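Long-range contacts in putative aldehyde dehydrogenase (Burkholderia cenocepacia, PDB 4YWE), which probably oxidises aldehydes to carboxylic acids with NAD or NADP as the electron acceptor, and binds calcium and magnesium ions: residues I29-P34 with A41-G46; A97-K102 with A186-L191; R108-A113 with W157-Q162; V319-A324 with G368-P373. All blocks are in the same frame, centred on the assembly; numbering follows the deposited sequence.

In the fold
Contact 1 comes first and joins the two strands of an N-terminal hairpin. Contact 2, about 10 Å away between centres, ties helix 89-100 to the start of helix 188-200. They share one calcium ion and two of its waters, so hairpin and helices come together at the metal. Contact 3, about 9 Å from contact 2 between centres, falls within the 83 residues between the segments of contact 2 and joins helices 104-124 and 160-174. A salt bridge from Lys102 to Asp110 links contacts 2 and 3. Contact 4, last in sequence, starts at the end of strand 318-319, outermost in its mixed sheet within this chain. Its Ser322 is probably hydrogen-bonded to Lys102 O of contact 2.

Contact 1 of 4, residues I29-P34 with A41-G46; sequences IPVVDP and ATIARG. With CA (calcium ion), chain K.
Val31 and Ile43 meet through their CG2 methyls, 3.6 Å apart, and the two side chains cross at about a right angle. With Val31 CG1 anti to the backbone N (chi1 180°), CG2 is the methyl that faces Ile43. Ala41 lies directly across from Val31, with its CB 3.7 Å from Val31 CB. On the same face, Ile29 CB packs against Ile43 CG1 at 3.7 Å. The Ile29 side chain also crosses that of Arg45 at about a right angle. There Ile29 CG1 touches Arg45 CB, and CD1 lies near CA and CG of the arginine. The extended arginine then leads off to a salt bridge with Glu216.

The two segments form an antiparallel beta hairpin, strands 28-33 and 38-44. Ile29 and Ile43 are a hydrogen-bonded pair. Ile29 N donates to Ile43 O at 2.7 Å, and Ile43 N returns a bond to Ile29 O at 2.8 Å. Pro30 and Thr42 form the non-hydrogen-bonded pair between, with their side chains on the other face. Val31 and Ala41 are the next hydrogen-bonded pair, with Val31 N donating to Ala41 O at 2.6 Å. Leu188 of helix 188-200 packs on the face that carries Val31, Ala41 and Ile43.

Val32 follows and brings the hairpin to a calcium ion. Its carbonyl O binds the metal at 2.5 Å, and its N donates to water 1, itself a calcium ligand. Asp99 and Asp185 supply the protein ligands beyond the hairpin.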
loop_
_atom_site.group_PDB
_atom_site.type_symbol
_atom_site.label_atom_id
_atom_site.label_comp_id
_atom_site.label_asym_id
_atom_site.label_seq_id
_atom_site.Cartn_x
_atom_site.Cartn_y
_atom_site.Cartn_z
ATOM N N ILE A 29 -27.056 -22.647 31.638
ATOM C CA ILE A 29 -25.835 -22.463 32.412
ATOM C C ILE A 29 -25.997 -21.235 33.301
ATOM O O ILE A 29 -26.404 -20.177 32.825
ATOM C CB ILE A 29 -24.604 -22.322 31.498
ATOM C CG1 ILE A 29 -24.476 -23.535 30.575
ATOM C CG2 ILE A 29 -23.337 -22.132 32.323
ATOM C CD1 ILE A 29 -23.391 -23.389 29.528
ATOM N N PRO A 30 -25.689 -21.370 34.601
ATOM C CA PRO A 30 -25.812 -20.252 35.545
ATOM C C PRO A 30 -24.844 -19.100 35.263
ATOM O O PRO A 30 -23.673 -19.335 34.963
ATOM C CB PRO A 30 -25.494 -20.898 36.900
ATOM C CG PRO A 30 -25.728 -22.359 36.696
ATOM C CD PRO A 30 -25.330 -22.626 35.281
ATOM N N VAL A 31 -25.341 -17.870 35.363
ATOM C CA VAL A 31 -24.506 -16.681 35.238
ATOM C C VAL A 31 -24.214 -16.134 36.632
ATOM O O VAL A 31 -25.135 -15.830 37.389
ATOM C CB VAL A 31 -25.175 -15.612 34.358
ATOM C CG1 VAL A 31 -24.288 -14.382 34.254
ATOM C CG2 VAL A 31 -25.478 -16.177 32.981
ATOM N N VAL A 32 -22.935 -16.004 36.965
ATOM C CA VAL A 32 -22.538 -15.677 38.329
ATOM C C VAL A 32 -21.864 -14.311 38.431
ATOM O O VAL A 32 -20.948 -14.003 37.671
ATOM C CB VAL A 32 -21.612 -16.771 38.895
ATOM C CG1 VAL A 32 -21.081 -16.374 40.264
ATOM C CG2 VAL A 32 -22.346 -18.101 38.963
ATOM N N ASP A 33 -22.328 -13.498 39.377
ATOM C CA ASP A 33 -21.677 -12.234 39.699
ATOM C C ASP A 33 -20.500 -12.516 40.624
ATOM O O ASP A 33 -20.693 -12.888 41.779
ATOM C CB ASP A 33 -22.667 -11.264 40.357
ATOM C CG ASP A 33 -22.084 -9.871 40.570
ATOM O OD1 ASP A 33 -20.861 -9.684 40.408
ATOM O OD2 ASP A 33 -22.861 -8.955 40.912
ATOM N N PRO A 34 -19.271 -12.332 40.120
ATOM C CA PRO A 34 -18.067 -12.666 40.889
ATOM C C PRO A 34 -17.820 -11.732 42.074
ATOM O O PRO A 34 -16.941 -12.005 42.891
ATOM C CB PRO A 34 -16.948 -12.535 39.854
ATOM C CG PRO A 34 -17.467 -11.557 38.867
ATOM C CD PRO A 34 -18.946 -11.790 38.789
ATOM N N ALA A 41 -28.445 -14.842 36.738
ATOM C CA ALA A 41 -28.997 -15.045 35.403
ATOM C C ALA A 41 -28.621 -16.418 34.859
ATOM O O ALA A 41 -27.873 -17.162 35.492
ATOM C CB ALA A 41 -28.518 -13.952 34.459
ATOM N N THR A 42 -29.152 -16.749 33.686
ATOM C CA THR A 42 -28.835 -18.010 33.021
ATOM C C THR A 42 -28.615 -17.799 31.527
ATOM O O THR A 42 -29.214 -16.910 30.921
ATOM C CB THR A 42 -29.951 -19.059 33.208
ATOM O OG1 THR A 42 -31.191 -18.532 32.716
ATOM C CG2 THR A 42 -30.109 -19.438 34.675
ATOM N N ILE A 43 -27.752 -18.621 30.938
ATOM C CA ILE A 43 -27.547 -18.612 29.495
ATOM C C ILE A 43 -27.875 -19.985 28.929
ATOM O O ILE A 43 -27.864 -20.982 29.651
ATOM C CB ILE A 43 -26.107 -18.200 29.127
ATOM C CG1 ILE A 43 -25.094 -19.066 29.878
ATOM C CG2 ILE A 43 -25.882 -16.725 29.420
ATOM C CD1 ILE A 43 -23.650 -18.722 29.575
ATOM N N ALA A 44 -28.167 -20.033 27.634
ATOM C CA ALA A 44 -28.448 -21.292 26.959
ATOM C C ALA A 44 -27.198 -22.163 26.885
ATOM O O ALA A 44 -26.128 -21.695 26.497
ATOM C CB ALA A 44 -28.995 -21.035 25.562
ATOM N N ARG A 45 -27.340 -23.428 27.267
ATOM C CA ARG A 45 -26.242 -24.381 27.167
ATOM C C ARG A 45 -26.157 -24.917 25.742
ATOM O O ARG A 45 -26.754 -25.943 25.414
ATOM C CB ARG A 45 -26.422 -25.527 28.166
ATOM C CG ARG A 45 -25.281 -26.531 28.172
ATOM C CD ARG A 45 -25.481 -27.593 29.242
ATOM N NE ARG A 45 -24.398 -28.572 29.245
ATOM C CZ ARG A 45 -24.275 -29.549 30.137
ATOM N NH1 ARG A 45 -25.170 -29.680 31.107
ATOM N NH2 ARG A 45 -23.257 -30.395 30.060
ATOM N N GLY A 46 -25.418 -24.209 24.895
ATOM C CA GLY A 46 -25.333 -24.545 23.487
ATOM C C GLY A 46 -24.618 -25.842 23.176
ATOM O O GLY A 46 -23.592 -26.161 23.776
HETATM CA CA CA K . -20.104 -14.019 35.346
HETATM O O HOH W 1 -20.741 -16.471 35.110
HETATM O O HOH W 2 -18.232 -14.733 36.718
#

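Contact 2 of 4, residues A97-K102 with A186-L191; sequences ARDTGK and ACLSVL. With CA (calcium ion), chain K.
The contact belongs to a calcium site and joins the end of helix 89-100 to the start of helix 188-200. Asp99 binds the metal with one carboxylate oxygen and the 186-191 backbone with the other. Asp99 OD1 meets the calcium ion at 2.5 Å, and the backbone O of the same residue is a second ligand. Val32 O, Asp185 O and two waters complete the six ligands.

Leu188 N meets Asp99 OD2 at 3.1 Å, nearly along the C-O axis. Cys187 N comes to Asp99 OD2 at 2.9 Å on the syn side, 30° out of the carboxylate plane and with a more bent bond (131° at the hydrogen). Water 3 donates to OD2 as well and accepts from Ser189 N. Three donors thus grip this buried oxygen. Asp99 CG, anti to the backbone N (chi1 -163°), lies near Ala186 CA.

The Ala186 CA lies 3.2 Å from Asp99 OD2, and its CB touches Thr100 CG2 at 3.7 Å. OD2 accepts from the N-H of the N-cap Cys187 and of Leu188, the first helical residue. A carboxylate at a helix N-terminus, with its other oxygen on calcium, ties the helix start to the metal site.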
loop_
_atom_site.group_PDB
_atom_site.type_symbol
_atom_site.label_atom_id
_atom_site.label_comp_id
_atom_site.label_asym_id
_atom_site.label_seq_id
_atom_site.Cartn_x
_atom_site.Cartn_y
_atom_site.Cartn_z
ATOM N N ALA A 97 -19.725 -5.162 33.821
ATOM C CA ALA A 97 -19.120 -5.102 35.149
ATOM C C ALA A 97 -19.715 -6.143 36.092
ATOM O O ALA A 97 -19.010 -6.723 36.915
ATOM C CB ALA A 97 -19.281 -3.712 35.739
ATOM N N ARG A 98 -21.018 -6.370 35.967
ATOM C CA ARG A 98 -21.721 -7.323 36.820
ATOM C C ARG A 98 -21.333 -8.758 36.478
ATOM O O ARG A 98 -21.333 -9.638 37.341
ATOM C CB ARG A 98 -23.234 -7.136 36.678
ATOM C CG ARG A 98 -24.074 -7.968 37.631
ATOM C CD ARG A 98 -25.554 -7.674 37.435
ATOM N NE ARG A 98 -26.392 -8.378 38.400
ATOM C CZ ARG A 98 -27.721 -8.393 38.361
ATOM N NH1 ARG A 98 -28.366 -7.746 37.400
ATOM N NH2 ARG A 98 -28.404 -9.061 39.281
ATOM N N ASP A 99 -20.990 -8.979 35.214
ATOM C CA ASP A 99 -20.744 -10.318 34.697
ATOM C C ASP A 99 -19.265 -10.700 34.775
ATOM O O ASP A 99 -18.928 -11.852 35.045
ATOM C CB ASP A 99 -21.244 -10.412 33.252
ATOM C CG ASP A 99 -21.404 -11.841 32.776
ATOM O OD1 ASP A 99 -21.320 -12.764 33.612
ATOM O OD2 ASP A 99 -21.633 -12.039 31.564
ATOM N N THR A 100 -18.387 -9.729 34.543
ATOM C CA THR A 100 -16.950 -9.985 34.540
ATOM C C THR A 100 -16.311 -9.654 35.882
ATOM O O THR A 100 -15.311 -10.261 36.268
ATOM C CB THR A 100 -16.235 -9.174 33.447
ATOM O OG1 THR A 100 -16.258 -7.785 33.795
ATOM C CG2 THR A 100 -16.914 -9.374 32.104
ATOM N N GLY A 101 -16.883 -8.680 36.585
ATOM C CA GLY A 101 -16.395 -8.298 37.897
ATOM C C GLY A 101 -15.536 -7.048 37.925
ATOM O O GLY A 101 -15.183 -6.556 38.998
ATOM N N LYS A 102 -15.201 -6.528 36.748
ATOM C CA LYS A 102 -14.347 -5.350 36.652
ATOM C C LYS A 102 -15.063 -4.106 37.175
ATOM O O LYS A 102 -16.292 -4.027 37.130
ATOM C CB LYS A 102 -13.891 -5.135 35.204
ATOM C CG LYS A 102 -15.010 -4.827 34.222
ATOM C CD LYS A 102 -14.477 -4.770 32.797
ATOM C CE LYS A 102 -13.885 -6.106 32.383
ATOM N NZ LYS A 102 -13.205 -6.039 31.061
ATOM N N ALA A 186 -18.575 -15.217 31.200
ATOM C CA ALA A 186 -19.052 -13.853 30.967
ATOM C C ALA A 186 -19.368 -13.625 29.491
ATOM O O ALA A 186 -18.469 -13.634 28.651
ATOM C CB ALA A 186 -18.025 -12.833 31.451
ATOM N N CYS A 187 -20.644 -13.412 29.178
ATOM C CA CYS A 187 -21.049 -13.204 27.791
ATOM C C CYS A 187 -22.364 -12.440 27.650
ATOM O O CYS A 187 -22.891 -12.311 26.544
ATOM C CB CYS A 187 -21.167 -14.547 27.069
ATOM S SG CYS A 187 -22.415 -15.670 27.741
ATOM N N LEU A 188 -22.891 -11.930 28.758
ATOM C CA LEU A 188 -24.183 -11.249 28.730
ATOM C C LEU A 188 -24.128 -9.934 27.955
ATOM O O LEU A 188 -25.117 -9.527 27.346
ATOM C CB LEU A 188 -24.689 -10.994 30.151
ATOM C CG LEU A 188 -25.280 -12.205 30.877
ATOM C CD1 LEU A 188 -25.932 -11.779 32.185
ATOM C CD2 LEU A 188 -26.277 -12.929 29.986
ATOM N N SER A 189 -22.976 -9.273 27.978
ATOM C CA SER A 189 -22.817 -8.012 27.265
ATOM C C SER A 189 -22.907 -8.229 25.759
ATOM O O SER A 189 -23.543 -7.450 25.050
ATOM C CB SER A 189 -21.486 -7.350 27.626
ATOM O OG SER A 189 -20.390 -8.131 27.180
ATOM N N VAL A 190 -22.279 -9.300 25.284
ATOM C CA VAL A 190 -22.245 -9.630 23.863
ATOM C C VAL A 190 -23.651 -9.852 23.307
ATOM O O VAL A 190 -23.960 -9.428 22.192
ATOM C CB VAL A 190 -21.357 -10.867 23.613
ATOM C CG1 VAL A 190 -21.589 -11.431 22.218
ATOM C CG2 VAL A 190 -19.891 -10.516 23.818
ATOM N N LEU A 191 -24.497 -10.512 24.092
ATOM C CA LEU A 191 -25.880 -10.768 23.696
ATOM C C LEU A 191 -26.646 -9.468 23.455
ATOM O O LEU A 191 -27.455 -9.375 22.532
ATOM C CB LEU A 191 -26.593 -11.603 24.760
ATOM C CG LEU A 191 -25.994 -12.980 25.054
ATOM C CD1 LEU A 191 -26.678 -13.620 26.251
ATOM C CD2 LEU A 191 -26.098 -13.877 23.833
HETATM CA CA CA K . -20.104 -14.019 35.346
HETATM O O HOH W 3 -21.289 -9.759 29.960
HETATM O O HOH W 2 -18.232 -14.733 36.718
HETATM O O HOH W 1 -20.741 -16.471 35.110
#

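Contact 3 of 4, residues R108-A113 with W157-Q162; sequences RADAAA and WNYPMQ
Asp110 OD2 lies 3.5 Å from Tyr159 CD1 and is gripped by Lys102 NZ in a salt bridge and by water 4, which donates to it at 2.5 Å. The same water accepts a weak bond from Met161 N. Met161 N is also hydrogen-bonded to Glu96 OE2. The contact is the packing of helix 104-124 against the N-terminal end of helix 160-174, inside the aldehyde dehydrogenase fold. Tyr159 is the N-cap residue of helix 160-174.

The other oxygen, OD1, takes the one direct hydrogen bond across the contact. Gln162 NE2 donates to Asp110 OD1 at 2.8 Å, with a nearly straight angle of 170° at the hydrogen. OD1 lies in the plane of the amide, but the donor stands 55° above the carboxylate plane. The two side chains cross at about a right angle. The glutamine's chi2 (-136°) places CD; NE2 then meets Asp110 and OE1 meets Ala113.

The ring of Tyr159 presents an edge to the carboxylate. The side chains again cross at about a right angle. Beyond the ring, the phenol OH is hydrogen-bonded to Thr289 OG1. Lys102 NZ also bonds to Asn158 O, so one ammonium group joins both segments.

The apolar part of the contact is Met161. Met161 CE packs on Ala111, 3.6 Å from its N and 3.8 Å from its CB. Gln162 OE1, the other end of the amide, lies 3.4 Å from Ala113 CB.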
loop_
_atom_site.group_PDB
_atom_site.type_symbol
_atom_site.label_atom_id
_atom_site.label_comp_id
_atom_site.label_asym_id
_atom_site.label_seq_id
_atom_site.Cartn_x
_atom_site.Cartn_y
_atom_site.Cartn_z
ATOM N N ARG A 108 -16.884 0.795 31.606
ATOM C CA ARG A 108 -17.310 1.893 30.748
ATOM C C ARG A 108 -16.310 2.104 29.615
ATOM O O ARG A 108 -16.695 2.387 28.478
ATOM C CB ARG A 108 -17.473 3.180 31.562
ATOM C CG ARG A 108 -17.859 4.395 30.732
ATOM C CD ARG A 108 -18.115 5.620 31.599
ATOM N NE ARG A 108 -19.334 5.491 32.392
ATOM C CZ ARG A 108 -19.358 5.184 33.685
ATOM N NH1 ARG A 108 -18.224 4.975 34.339
ATOM N NH2 ARG A 108 -20.516 5.091 34.325
ATOM N N ALA A 109 -15.027 1.958 29.933
ATOM C CA ALA A 109 -13.968 2.121 28.946
ATOM C C ALA A 109 -14.053 1.033 27.880
ATOM O O ALA A 109 -13.783 1.281 26.702
ATOM C CB ALA A 109 -12.605 2.101 29.621
ATOM N N ASP A 110 -14.431 -0.170 28.300
ATOM C CA ASP A 110 -14.590 -1.295 27.384
ATOM C C ASP A 110 -15.686 -1.023 26.359
ATOM O O ASP A 110 -15.525 -1.312 25.173
ATOM C CB ASP A 110 -14.903 -2.578 28.156
ATOM C CG ASP A 110 -13.674 -3.189 28.795
ATOM O OD1 ASP A 110 -12.600 -2.553 28.758
ATOM O OD2 ASP A 110 -13.785 -4.307 29.342
ATOM N N ALA A 111 -16.799 -0.467 26.827
ATOM C CA ALA A 111 -17.922 -0.144 25.956
ATOM C C ALA A 111 -17.546 0.957 24.972
ATOM O O ALA A 111 -17.955 0.930 23.812
ATOM C CB ALA A 111 -19.131 0.268 26.780
ATOM N N ALA A 112 -16.767 1.926 25.444
ATOM C CA ALA A 112 -16.300 3.013 24.593
ATOM C C ALA A 112 -15.350 2.475 23.530
ATOM O O ALA A 112 -15.361 2.929 22.386
ATOM C CB ALA A 112 -15.619 4.090 25.425
ATOM N N ALA A 113 -14.529 1.504 23.920
ATOM C CA ALA A 113 -13.615 0.852 22.993
ATOM C C ALA A 113 -14.397 0.053 21.956
ATOM O O ALA A 113 -14.040 0.031 20.777
ATOM C CB ALA A 113 -12.649 -0.050 23.742
ATOM N N TRP A 157 -13.723 -14.389 28.510
ATOM C CA TRP A 157 -14.525 -13.732 29.538
ATOM C C TRP A 157 -13.912 -12.440 30.076
ATOM O O TRP A 157 -14.597 -11.661 30.736
ATOM C CB TRP A 157 -14.762 -14.700 30.703
ATOM C CG TRP A 157 -13.519 -15.434 31.122
ATOM C CD1 TRP A 157 -13.166 -16.706 30.777
ATOM C CD2 TRP A 157 -12.460 -14.934 31.947
ATOM N NE1 TRP A 157 -11.957 -17.032 31.340
ATOM C CE2 TRP A 157 -11.500 -15.959 32.065
ATOM C CE3 TRP A 157 -12.228 -13.721 32.605
ATOM C CZ2 TRP A 157 -10.332 -15.811 32.808
ATOM C CZ3 TRP A 157 -11.066 -13.573 33.338
ATOM C CH2 TRP A 157 -10.133 -14.612 33.436
ATOM N N ASN A 158 -12.630 -12.213 29.804
ATOM C CA ASN A 158 -11.918 -11.095 30.420
ATOM C C ASN A 158 -12.237 -9.754 29.762
ATOM O O ASN A 158 -12.317 -8.731 30.441
ATOM C CB ASN A 158 -10.407 -11.350 30.404
ATOM C CG ASN A 158 -9.859 -11.555 29.007
ATOM O OD1 ASN A 158 -10.585 -11.938 28.089
ATOM N ND2 ASN A 158 -8.565 -11.302 28.840
ATOM N N TYR A 159 -12.413 -9.756 28.445
ATOM C CA TYR A 159 -12.876 -8.565 27.736
ATOM C C TYR A 159 -13.907 -8.941 26.679
ATOM O O TYR A 159 -13.607 -8.905 25.486
ATOM C CB TYR A 159 -11.707 -7.824 27.077
ATOM C CG TYR A 159 -10.691 -7.255 28.041
ATOM C CD1 TYR A 159 -10.856 -5.991 28.594
ATOM C CD2 TYR A 159 -9.556 -7.978 28.389
ATOM C CE1 TYR A 159 -9.924 -5.466 29.473
ATOM C CE2 TYR A 159 -8.621 -7.462 29.265
ATOM C CZ TYR A 159 -8.808 -6.208 29.804
ATOM O OH TYR A 159 -7.875 -5.697 30.677
ATOM N N PRO A 160 -15.125 -9.310 27.112
ATOM C CA PRO A 160 -16.184 -9.734 26.189
ATOM C C PRO A 160 -16.467 -8.728 25.076
ATOM O O PRO A 160 -16.423 -9.098 23.907
ATOM C CB PRO A 160 -17.401 -9.886 27.105
ATOM C CG PRO A 160 -16.818 -10.220 28.432
ATOM C CD PRO A 160 -15.557 -9.408 28.518
ATOM N N MET A 161 -16.738 -7.476 25.434
ATOM C CA MET A 161 -17.076 -6.457 24.445
ATOM C C MET A 161 -15.890 -6.059 23.570
ATOM O O MET A 161 -16.023 -5.953 22.352
ATOM C CB MET A 161 -17.640 -5.212 25.129
ATOM C CG MET A 161 -19.088 -5.333 25.561
ATOM S SD MET A 161 -19.747 -3.765 26.162
ATOM C CE MET A 161 -18.661 -3.453 27.553
ATOM N N GLN A 162 -14.737 -5.829 24.188
ATOM C CA GLN A 162 -13.569 -5.346 23.456
ATOM C C GLN A 162 -13.096 -6.345 22.406
ATOM O O GLN A 162 -12.802 -5.975 21.270
ATOM C CB GLN A 162 -12.423 -5.028 24.416
ATOM C CG GLN A 162 -12.614 -3.756 25.220
ATOM C CD GLN A 162 -11.351 -2.917 25.267
ATOM O OE1 GLN A 162 -10.670 -2.749 24.256
ATOM N NE2 GLN A 162 -11.028 -2.396 26.444
HETATM O O HOH W 4 -14.920 -5.858 27.726
#

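Contact 4 of 4, residues V319-A324 with G368-P373; sequences VGPSRA and GFYQAP
The ring of Tyr370 meets the 319-324 segment at its edge, where Val319 CG1 and Gly320 O both lie near the ring plane. Val319 CG1 touches Tyr370 CD1 at 3.7 Å, and Gly320 O comes within 3.2 Å of Tyr370 CE1. Pro321 N lies oblique to the ring.

The contact joins two loops beside a mixed sheet of the aldehyde dehydrogenase fold. One segment starts at the end of strand 318-319, outermost in that sheet within this chain, and the other leads into strand 374-376. Their touching parts run roughly antiparallel, with end-to-end directions 150° apart. No hydrogen bond joins the two segments directly.

Tyr370 CG lies anti to the carbonyl carbon (chi1 -64°), with the side chain starting out toward 319-324. The Tyr370 and Pro321 side chains cross at about a right angle. Tyr370 OH lies 3.3 Å from Pro321 CA and 3.5 Å from Pro321 CG. This OH is hydrogen-bonded to Ser35 O, close after the hairpin strand 28-33. Pro365 packs on both Pro321 and Tyr370.

Val319 uses its two methyls on different partners. CG1 goes to the tyrosine, while CG2 reaches Ala372 and Pro373. The Val319 side chain runs past those of Tyr370 and Pro373, pointing the opposite way to each. Gln371 turns away and folds back on its own segment, where Gln371 NE2 bonds to a lone pair of Ala372 O at 2.8 Å. On the apolar side, Val319 CG2 rests 3.5 Å from Pro373 CD.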
loop_
_atom_site.group_PDB
_atom_site.type_symbol
_atom_site.label_atom_id
_atom_site.label_comp_id
_atom_site.label_asym_id
_atom_site.label_seq_id
_atom_site.Cartn_x
_atom_site.Cartn_y
_atom_site.Cartn_z
ATOM N N VAL A 319 -9.254 -3.333 46.882
ATOM C CA VAL A 319 -10.062 -4.278 46.121
ATOM C C VAL A 319 -11.438 -4.424 46.752
ATOM O O VAL A 319 -11.558 -4.671 47.951
ATOM C CB VAL A 319 -9.370 -5.647 46.019
ATOM C CG1 VAL A 319 -10.203 -6.602 45.178
ATOM C CG2 VAL A 319 -7.985 -5.490 45.431
ATOM N N GLY A 320 -12.476 -4.273 45.940
ATOM C CA GLY A 320 -13.838 -4.409 46.418
ATOM C C GLY A 320 -14.795 -4.813 45.317
ATOM O O GLY A 320 -14.364 -5.149 44.213
ATOM N N PRO A 321 -16.102 -4.794 45.615
ATOM C CA PRO A 321 -17.142 -5.101 44.628
ATOM C C PRO A 321 -17.038 -4.220 43.388
ATOM O O PRO A 321 -16.491 -3.119 43.458
ATOM C CB PRO A 321 -18.441 -4.821 45.389
ATOM C CG PRO A 321 -18.084 -5.011 46.819
ATOM C CD PRO A 321 -16.670 -4.526 46.948
ATOM N N SER A 322 -17.556 -4.710 42.267
ATOM C CA SER A 322 -17.522 -3.965 41.014
ATOM C C SER A 322 -18.274 -2.639 41.122
ATOM O O SER A 322 -17.862 -1.636 40.540
ATOM C CB SER A 322 -18.109 -4.809 39.883
ATOM O OG SER A 322 -18.467 -3.995 38.781
ATOM N N ARG A 323 -19.371 -2.638 41.873
ATOM C CA ARG A 323 -20.172 -1.429 42.049
ATOM C C ARG A 323 -19.428 -0.383 42.874
ATOM O O ARG A 323 -19.697 0.813 42.760
ATOM C CB ARG A 323 -21.513 -1.759 42.711
ATOM C CG ARG A 323 -22.457 -2.583 41.847
ATOM C CD ARG A 323 -22.689 -1.928 40.493
ATOM N NE ARG A 323 -23.155 -0.549 40.615
ATOM C CZ ARG A 323 -24.431 -0.183 40.572
ATOM N NH1 ARG A 323 -25.380 -1.094 40.407
ATOM N NH2 ARG A 323 -24.759 1.097 40.689
ATOM N N ALA A 324 -18.493 -0.836 43.703
ATOM C CA ALA A 324 -17.698 0.068 44.526
ATOM C C ALA A 324 -16.738 0.882 43.665
ATOM O O ALA A 324 -16.298 1.961 44.064
ATOM C CB ALA A 324 -16.935 -0.709 45.589
ATOM N N GLY A 368 -17.287 -13.671 47.587
ATOM C CA GLY A 368 -16.682 -13.177 46.364
ATOM C C GLY A 368 -15.288 -13.735 46.156
ATOM O O GLY A 368 -14.684 -14.275 47.083
ATOM N N PHE A 369 -14.776 -13.604 44.938
ATOM C CA PHE A 369 -13.457 -14.132 44.606
ATOM C C PHE A 369 -12.435 -13.003 44.514
ATOM O O PHE A 369 -11.963 -12.663 43.429
ATOM C CB PHE A 369 -13.514 -14.911 43.291
ATOM C CG PHE A 369 -14.764 -15.724 43.127
ATOM C CD1 PHE A 369 -14.949 -16.890 43.852
ATOM C CD2 PHE A 369 -15.758 -15.321 42.249
ATOM C CE1 PHE A 369 -16.103 -17.639 43.705
ATOM C CE2 PHE A 369 -16.912 -16.066 42.097
ATOM C CZ PHE A 369 -17.085 -17.227 42.825
ATOM N N TYR A 370 -12.092 -12.432 45.665
ATOM C CA TYR A 370 -11.224 -11.263 45.705
ATOM C C TYR A 370 -9.756 -11.632 45.899
ATOM O O TYR A 370 -9.419 -12.514 46.688
ATOM C CB TYR A 370 -11.679 -10.310 46.811
ATOM C CG TYR A 370 -13.057 -9.739 46.568
ATOM C CD1 TYR A 370 -13.234 -8.627 45.757
ATOM C CD2 TYR A 370 -14.182 -10.321 47.137
ATOM C CE1 TYR A 370 -14.491 -8.105 45.523
ATOM C CE2 TYR A 370 -15.446 -9.804 46.910
ATOM C CZ TYR A 370 -15.593 -8.696 46.102
ATOM O OH TYR A 370 -16.845 -8.178 45.871
ATOM N N GLN A 371 -8.892 -10.945 45.160
ATOM C CA GLN A 371 -7.454 -11.150 45.253
ATOM C C GLN A 371 -6.728 -9.815 45.136
ATOM O O GLN A 371 -6.786 -9.155 44.097
ATOM C CB GLN A 371 -6.973 -12.114 44.167
ATOM C CG GLN A 371 -5.460 -12.205 44.045
ATOM C CD GLN A 371 -4.805 -12.761 45.294
ATOM O OE1 GLN A 371 -4.997 -13.925 45.644
ATOM N NE2 GLN A 371 -4.030 -11.928 45.975
ATOM N N ALA A 372 -6.053 -9.419 46.207
ATOM C CA ALA A 372 -5.318 -8.161 46.226
ATOM C C ALA A 372 -4.103 -8.233 45.309
ATOM O O ALA A 372 -3.447 -9.272 45.229
ATOM C CB ALA A 372 -4.895 -7.817 47.644
ATOM N N PRO A 373 -3.809 -7.130 44.603
ATOM C CA PRO A 373 -2.614 -7.058 43.757
ATOM C C PRO A 373 -1.345 -7.296 44.562
ATOM O O PRO A 373 -1.227 -6.785 45.673
ATOM C CB PRO A 373 -2.659 -5.632 43.205
ATOM C CG PRO A 373 -4.100 -5.256 43.258
ATOM C CD PRO A 373 -4.622 -5.908 44.505
#